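Local coordinates for protein aldehyde dehydrogenase (PDB 6K10) that catalyses the NAD-dependent oxidation of the aldehyde 4,4'-diaponeurosporen-4-al to 4,4'-diaponeurosporenoic acid in the biosynthesis of the carotenoid staphyloxanthin, at residues T24-T27 and S31-K34; A138-I143 and D429-E434. The protein carries 1 engineered substitution. All coordinates share one frame; numbering follows the deposited sequence.

Overall arrangement
Both interactions lie on the same side of the chain's centre, with their own centres 12 Å apart. Interaction 1 packs the loop 24-27 against helix 30-46, about 27 Å from the centre of the chain. Interaction 2 lies deeper, about 17 Å from that centre, and joins the turn after helix 126-138 to the turn between helix 425-430 and strand 432-439. The turn at A138-G139 connects them. T27 OG1 lies 2.7 Å from G139 O, a probable hydrogen bond, and R33 NE packs 3.3 Å from G139 CA. Interaction 1 is away from the predicted active-site residues. In interaction 2 the side chain of F431 is about 10 Å from that of E217, a predicted active-site residue.

Interaction 1: T24-T27 and S31-K34; sequences TQQT and SFRK
On the buried side of this contact T27 is set between F32 and R33. The R33 chain passes T27 O, with CG 3.3 Å from that oxygen, and its NE donates to T27 O at 2.9 Å. The bond is bent, with an N-H...O angle of 137°. NE lies in the carbonyl plane of T27, but the oxygen is tilted from the guanidinium plane. A bend at chi3 turns the guanidinium toward a second carbonyl, A137 O, which receives NH1. T27 itself is buried. Its CG2 lies 3.8 Å from F32 CE1, and the two side chains run side by side in the same direction. Its hydroxyl turns elsewhere, to G139 O.

The contact is local packing in the loop between helices 10-23 and 30-46. The first helix ends just before Q25, which has positive phi, and the second then sets F32 and R33 against the linker.

The solvent side belongs to Q26, which still lies close over the F32 ring. Its CG is anti to the backbone N (chi1 164°), and the chain bends at chi2, which folds it over the ring. Q26 CG makes a CH-pi contact 3.8 Å from the ring centroid. The amide continues over the CD2 rim, Q26 CD to F32 CD2 3.4 Å, and its plane is 20° from that of the ring. Q26 O also sits over one face, 3.4 Å from F32 CG. The F32 ring meets Y169 edge-to-face, and F21 of helix 10-23 touches Q26, T27 and F32.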
ATOM      1  N   THR A  24      -5.616  -0.949  25.380  1.00 27.27           N
ATOM      2  CA  THR A  24      -5.078  -1.673  26.528  1.00 30.85           C
ATOM      3  C   THR A  24      -3.753  -2.365  26.226  1.00 30.50           C
ATOM      4  O   THR A  24      -3.116  -2.866  27.159  1.00 28.69           O
ATOM      5  CB  THR A  24      -6.081  -2.718  27.031  1.00 32.12           C
ATOM      6  OG1 THR A  24      -6.205  -3.776  26.072  1.00 30.98           O
ATOM      7  CG2 THR A  24      -7.445  -2.086  27.265  1.00 32.74           C
ATOM      8  N   GLN A  25      -3.334  -2.402  24.959  1.00 27.80           N
ATOM      9  CA  GLN A  25      -2.095  -3.000  24.458  1.00 29.14           C
ATOM     10  C   GLN A  25      -2.120  -4.523  24.462  1.00 27.37           C
ATOM     11  O   GLN A  25      -1.104  -5.144  24.125  1.00 27.12           O
ATOM     12  CB  GLN A  25      -0.852  -2.532  25.235  1.00 29.43           C
ATOM     13  CG  GLN A  25      -0.763  -1.027  25.435  1.00 31.86           C
ATOM     14  CD  GLN A  25      -0.568  -0.279  24.134  1.00 32.57           C
ATOM     15  OE1 GLN A  25       0.414  -0.495  23.424  1.00 32.11           O
ATOM     16  NE2 GLN A  25      -1.508   0.604  23.812  1.00 32.96           N
ATOM     17  N   GLN A  26      -3.245  -5.151  24.812  1.00 28.08           N
ATOM     18  CA  GLN A  26      -3.266  -6.603  24.961  1.00 29.54           C
ATOM     19  C   GLN A  26      -3.120  -7.325  23.623  1.00 27.59           C
ATOM     20  O   GLN A  26      -2.531  -8.411  23.572  1.00 27.71           O
ATOM     21  CB  GLN A  26      -4.553  -7.029  25.670  1.00 34.73           C
ATOM     22  CG  GLN A  26      -4.896  -8.509  25.563  1.00 41.27           C
ATOM     23  CD  GLN A  26      -3.994  -9.406  26.397  1.00 43.47           C
ATOM     24  OE1 GLN A  26      -2.783  -9.479  26.176  1.00 40.22           O
ATOM     25  NE2 GLN A  26      -4.589 -10.107  27.355  1.00 44.29           N
ATOM     26  N   THR A  27      -3.631  -6.745  22.534  1.00 27.11           N
ATOM     27  CA  THR A  27      -3.541  -7.410  21.238  1.00 25.29           C
ATOM     28  C   THR A  27      -2.136  -7.375  20.648  1.00 25.42           C
ATOM     29  O   THR A  27      -1.864  -8.122  19.702  1.00 24.10           O
ATOM     30  CB  THR A  27      -4.526  -6.788  20.243  1.00 27.34           C
ATOM     31  OG1 THR A  27      -4.089  -5.471  19.883  1.00 27.44           O
ATOM     32  CG2 THR A  27      -5.917  -6.704  20.851  1.00 26.04           C
ATOM     33  N   SER A  31       1.797 -13.924  22.053  1.00 28.85           N
ATOM     34  CA  SER A  31       1.114 -15.114  22.553  1.00 31.95           C
ATOM     35  C   SER A  31      -0.392 -14.903  22.643  1.00 29.96           C
ATOM     36  O   SER A  31      -1.158 -15.866  22.523  1.00 30.99           O
ATOM     37  CB  SER A  31       1.686 -15.519  23.912  1.00 34.55           C
ATOM     38  OG  SER A  31       1.421 -14.537  24.898  1.00 37.48           O
ATOM     39  N   PHE A  32      -0.834 -13.661  22.852  1.00 29.08           N
ATOM     40  CA  PHE A  32      -2.260 -13.361  22.766  1.00 27.23           C
ATOM     41  C   PHE A  32      -2.789 -13.642  21.367  1.00 24.81           C
ATOM     42  O   PHE A  32      -3.829 -14.289  21.197  1.00 25.07           O
ATOM     43  CB  PHE A  32      -2.514 -11.902  23.157  1.00 28.00           C
ATOM     44  CG  PHE A  32      -3.926 -11.436  22.911  1.00 28.72           C
ATOM     45  CD1 PHE A  32      -4.291 -10.881  21.693  1.00 30.99           C
ATOM     46  CD2 PHE A  32      -4.889 -11.551  23.901  1.00 31.38           C
ATOM     47  CE1 PHE A  32      -5.585 -10.452  21.468  1.00 28.20           C
ATOM     48  CE2 PHE A  32      -6.186 -11.122  23.681  1.00 30.13           C
ATOM     49  CZ  PHE A  32      -6.534 -10.573  22.464  1.00 27.63           C
ATOM     50  N   ARG A  33      -2.078 -13.156  20.346  1.00 25.50           N
ATOM     51  CA  ARG A  33      -2.521 -13.345  18.970  1.00 26.18           C
ATOM     52  C   ARG A  33      -2.576 -14.824  18.604  1.00 25.50           C
ATOM     53  O   ARG A  33      -3.525 -15.275  17.953  1.00 26.00           O
ATOM     54  CB  ARG A  33      -1.594 -12.589  18.021  1.00 27.00           C
ATOM     55  CG  ARG A  33      -1.495 -11.100  18.309  1.00 24.49           C
ATOM     56  CD  ARG A  33      -0.627 -10.407  17.270  1.00 25.37           C
ATOM     57  NE  ARG A  33       0.088  -9.262  17.825  1.00 22.40           N
ATOM     58  CZ  ARG A  33       1.047  -8.599  17.187  1.00 23.26           C
ATOM     59  NH1 ARG A  33       1.409  -8.966  15.964  1.00 26.51           N
ATOM     60  NH2 ARG A  33       1.643  -7.569  17.771  1.00 24.96           N
ATOM     61  N   LYS A  34      -1.563 -15.596  19.015  1.00 25.37           N
ATOM     62  CA  LYS A  34      -1.568 -17.031  18.744  1.00 26.48           C
ATOM     63  C   LYS A  34      -2.778 -17.713  19.367  1.00 27.60           C
ATOM     64  O   LYS A  34      -3.377 -18.607  18.757  1.00 28.60           O
ATOM     65  CB  LYS A  34      -0.279 -17.676  19.256  1.00 31.19           C
ATOM     66  CG  LYS A  34       0.868 -17.656  18.266  1.00 36.95           C
ATOM     67  CD  LYS A  34       1.942 -18.670  18.627  1.00 41.60           C
TER

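Interaction 2: A138-I143 and D429-E434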
ATOM      1  N   ALA A 138      -1.629  -9.657  12.815  1.00 23.57           N
ATOM      2  CA  ALA A 138      -0.920  -8.387  12.869  1.00 23.72           C
ATOM      3  C   ALA A 138      -1.166  -7.622  14.164  1.00 23.66           C
ATOM      4  O   ALA A 138      -0.505  -6.605  14.395  1.00 22.21           O
ATOM      5  CB  ALA A 138      -1.310  -7.518  11.671  1.00 22.70           C
ATOM      6  N   GLY A 139      -2.095  -8.076  15.004  1.00 22.70           N
ATOM      7  CA  GLY A 139      -2.294  -7.473  16.305  1.00 22.86           C
ATOM      8  C   GLY A 139      -3.380  -6.428  16.389  1.00 23.62           C
ATOM      9  O   GLY A 139      -3.317  -5.555  17.262  1.00 22.46           O
ATOM     10  N   ASN A 140      -4.379  -6.489  15.519  1.00 21.36           N
ATOM     11  CA  ASN A 140      -5.440  -5.494  15.482  1.00 24.21           C
ATOM     12  C   ASN A 140      -6.681  -6.002  16.209  1.00 27.47           C
ATOM     13  O   ASN A 140      -6.819  -7.189  16.513  1.00 28.81           O
ATOM     14  CB  ASN A 140      -5.790  -5.147  14.032  1.00 21.02           C
ATOM     15  CG  ASN A 140      -4.602  -4.616  13.256  1.00 21.48           C
ATOM     16  OD1 ASN A 140      -4.346  -3.413  13.237  1.00 20.97           O
ATOM     17  ND2 ASN A 140      -3.865  -5.516  12.613  1.00 21.36           N
ATOM     18  N   THR A 141      -7.584  -5.073  16.504  1.00 25.44           N
ATOM     19  CA  THR A 141      -8.978  -5.401  16.750  1.00 23.70           C
ATOM     20  C   THR A 141      -9.738  -5.211  15.443  1.00 24.47           C
ATOM     21  O   THR A 141      -9.253  -4.561  14.514  1.00 26.38           O
ATOM     22  CB  THR A 141      -9.583  -4.530  17.855  1.00 23.24           C
ATOM     23  OG1 THR A 141      -9.697  -3.178  17.394  1.00 24.20           O
ATOM     24  CG2 THR A 141      -8.713  -4.564  19.102  1.00 19.91           C
ATOM     25  N   ALA A 142     -10.933  -5.792  15.365  1.00 23.38           N
ATOM     26  CA  ALA A 142     -11.608  -5.838  14.077  1.00 21.40           C
ATOM     27  C   ALA A 142     -13.117  -5.749  14.238  1.00 22.37           C
ATOM     28  O   ALA A 142     -13.691  -6.251  15.208  1.00 22.06           O
ATOM     29  CB  ALA A 142     -11.247  -7.112  13.306  1.00 22.05           C
ATOM     30  N   ILE A 143     -13.745  -5.108  13.257  1.00 20.72           N
ATOM     31  CA  ILE A 143     -15.190  -5.096  13.086  1.00 22.66           C
ATOM     32  C   ILE A 143     -15.483  -5.634  11.693  1.00 23.75           C
ATOM     33  O   ILE A 143     -14.879  -5.185  10.710  1.00 24.65           O
ATOM     34  CB  ILE A 143     -15.778  -3.685  13.271  1.00 22.69           C
ATOM     35  CG1 ILE A 143     -15.650  -3.249  14.731  1.00 24.85           C
ATOM     36  CG2 ILE A 143     -17.229  -3.642  12.829  1.00 24.84           C
ATOM     37  CD1 ILE A 143     -16.098  -1.830  14.983  1.00 27.78           C
ATOM     38  N   ASP A 429       0.885  -8.538   6.246  1.00 24.76           N
ATOM     39  CA  ASP A 429       1.481  -7.273   5.821  1.00 23.60           C
ATOM     40  C   ASP A 429       0.431  -6.178   5.662  1.00 23.73           C
ATOM     41  O   ASP A 429       0.662  -5.022   6.040  1.00 19.97           O
ATOM     42  CB  ASP A 429       2.229  -7.460   4.499  1.00 25.95           C
ATOM     43  CG  ASP A 429       3.422  -8.390   4.620  1.00 27.50           C
ATOM     44  OD1 ASP A 429       3.869  -8.667   5.754  1.00 29.98           O
ATOM     45  OD2 ASP A 429       3.919  -8.855   3.569  1.00 27.97           O
ATOM     46  N   THR A 430      -0.732  -6.528   5.102  1.00 22.80           N
ATOM     47  CA  THR A 430      -1.757  -5.529   4.811  1.00 23.12           C
ATOM     48  C   THR A 430      -2.210  -4.805   6.076  1.00 22.34           C
ATOM     49  O   THR A 430      -2.434  -3.590   6.055  1.00 22.39           O
ATOM     50  CB  THR A 430      -2.941  -6.194   4.102  1.00 24.88           C
ATOM     51  OG1 THR A 430      -2.547  -6.570   2.780  1.00 26.65           O
ATOM     52  CG2 THR A 430      -4.139  -5.255   4.018  1.00 22.56           C
ATOM     53  N   PHE A 431      -2.324  -5.527   7.192  1.00 21.16           N
ATOM     54  CA  PHE A 431      -2.754  -4.948   8.459  1.00 19.98           C
ATOM     55  C   PHE A 431      -1.583  -4.616   9.376  1.00 20.33           C
ATOM     56  O   PHE A 431      -1.769  -4.508  10.594  1.00 21.34           O
ATOM     57  CB  PHE A 431      -3.736  -5.894   9.157  1.00 19.54           C
ATOM     58  CG  PHE A 431      -5.002  -6.124   8.377  1.00 19.51           C
ATOM     59  CD1 PHE A 431      -6.020  -5.190   8.402  1.00 20.43           C
ATOM     60  CD2 PHE A 431      -5.174  -7.273   7.625  1.00 19.31           C
ATOM     61  CE1 PHE A 431      -7.186  -5.391   7.690  1.00 20.76           C
ATOM     62  CE2 PHE A 431      -6.340  -7.481   6.911  1.00 21.61           C
ATOM     63  CZ  PHE A 431      -7.349  -6.538   6.943  1.00 21.80           C
ATOM     64  N   THR A 432      -0.389  -4.435   8.816  1.00 20.15           N
ATOM     65  CA  THR A 432       0.816  -4.152   9.581  1.00 20.95           C
ATOM     66  C   THR A 432       1.433  -2.852   9.091  1.00 20.89           C
ATOM     67  O   THR A 432       1.580  -2.650   7.882  1.00 20.48           O
ATOM     68  CB  THR A 432       1.829  -5.295   9.442  1.00 21.25           C
ATOM     69  OG1 THR A 432       1.334  -6.459  10.117  1.00 22.97           O
ATOM     70  CG2 THR A 432       3.185  -4.903  10.025  1.00 19.91           C
ATOM     71  N   HIS A 433       1.780  -1.970  10.021  1.00 19.97           N
ATOM     72  CA  HIS A 433       2.662  -0.860   9.703  1.00 21.27           C
ATOM     73  C   HIS A 433       4.091  -1.264  10.024  1.00 23.10           C
ATOM     74  O   HIS A 433       4.386  -1.685  11.147  1.00 20.65           O
ATOM     75  CB  HIS A 433       2.309   0.402  10.483  1.00 19.99           C
ATOM     76  CG  HIS A 433       3.344   1.474  10.350  1.00 18.78           C
ATOM     77  ND1 HIS A 433       3.961   2.057  11.436  1.00 22.43           N
ATOM     78  CD2 HIS A 433       3.900   2.037   9.253  1.00 20.70           C
ATOM     79  CE1 HIS A 433       4.842   2.946  11.011  1.00 18.27           C
ATOM     80  NE2 HIS A 433       4.824   2.955   9.690  1.00 20.91           N
ATOM     81  N   GLU A 434       4.972  -1.140   9.040  1.00 23.67           N
ATOM     82  CA  GLU A 434       6.386  -1.422   9.240  1.00 23.87           C
ATOM     83  C   GLU A 434       7.071  -0.146   9.707  1.00 20.77           C
ATOM     84  O   GLU A 434       7.085   0.860   8.989  1.00 19.68           O
ATOM     85  CB  GLU A 434       7.011  -1.965   7.957  1.00 22.91           C
ATOM     86  CG  GLU A 434       6.563  -3.390   7.664  1.00 23.68           C
ATOM     87  CD  GLU A 434       7.376  -4.054   6.578  1.00 27.19           C
ATOM     88  OE1 GLU A 434       7.978  -3.331   5.760  1.00 27.55           O
ATOM     89  OE2 GLU A 434       7.412  -5.303   6.544  1.00 33.68           O
TER
HETATM   90  O   HOH W   1       1.746  -6.165  12.902  1.00 23.85           O
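N140 reaches across to the backbone of F431 and donates from ND2 to F431 O at 3.1 Å. The bond is nearly straight, 165° at the hydrogen. F431 O lies close to the amide plane of N140, while the donor is tilted from the carbonyl plane of F431.

The contact joins two turns that each follow a helix. Helix 126-138 closes in a Schellman motif, with positive phi at G139, and leads into strand 141-145. Helix 425-430 ends at T430, and F431 begins the turn toward strand 432-439. Both strands pair with strand 104-118, the first parallel and the second antiparallel, and the contact joins the turns that lead into them.

The N140 and F431 side chains cross at about a right angle, with the amide and ring planes 63° apart. The amide meets the root of F431, N140 ND2 to F431 CB 3.5 Å. With F431 CG anti to its carbonyl carbon (chi1 -63°), the ring extends away from segment 138-143 and meets the Y190 ring. The N140 amide has further backbone partners: ND2 also donates to A135 O, while OD1 accepts from G113 N of strand 104-118 and, more weakly, from Y112 N. Such a grip would fix the rotation of the buried amide.

A138 presents its CB to the same turn. A138 CB lies 3.9 Å from F431 CB and 3.2 Å from T432 OG1. That hydroxyl is also bonded to F428 O in the preceding helix. A water bridges the two turns, donating to A138 O at 2.7 Å and to T432 OG1 at 2.8 Å.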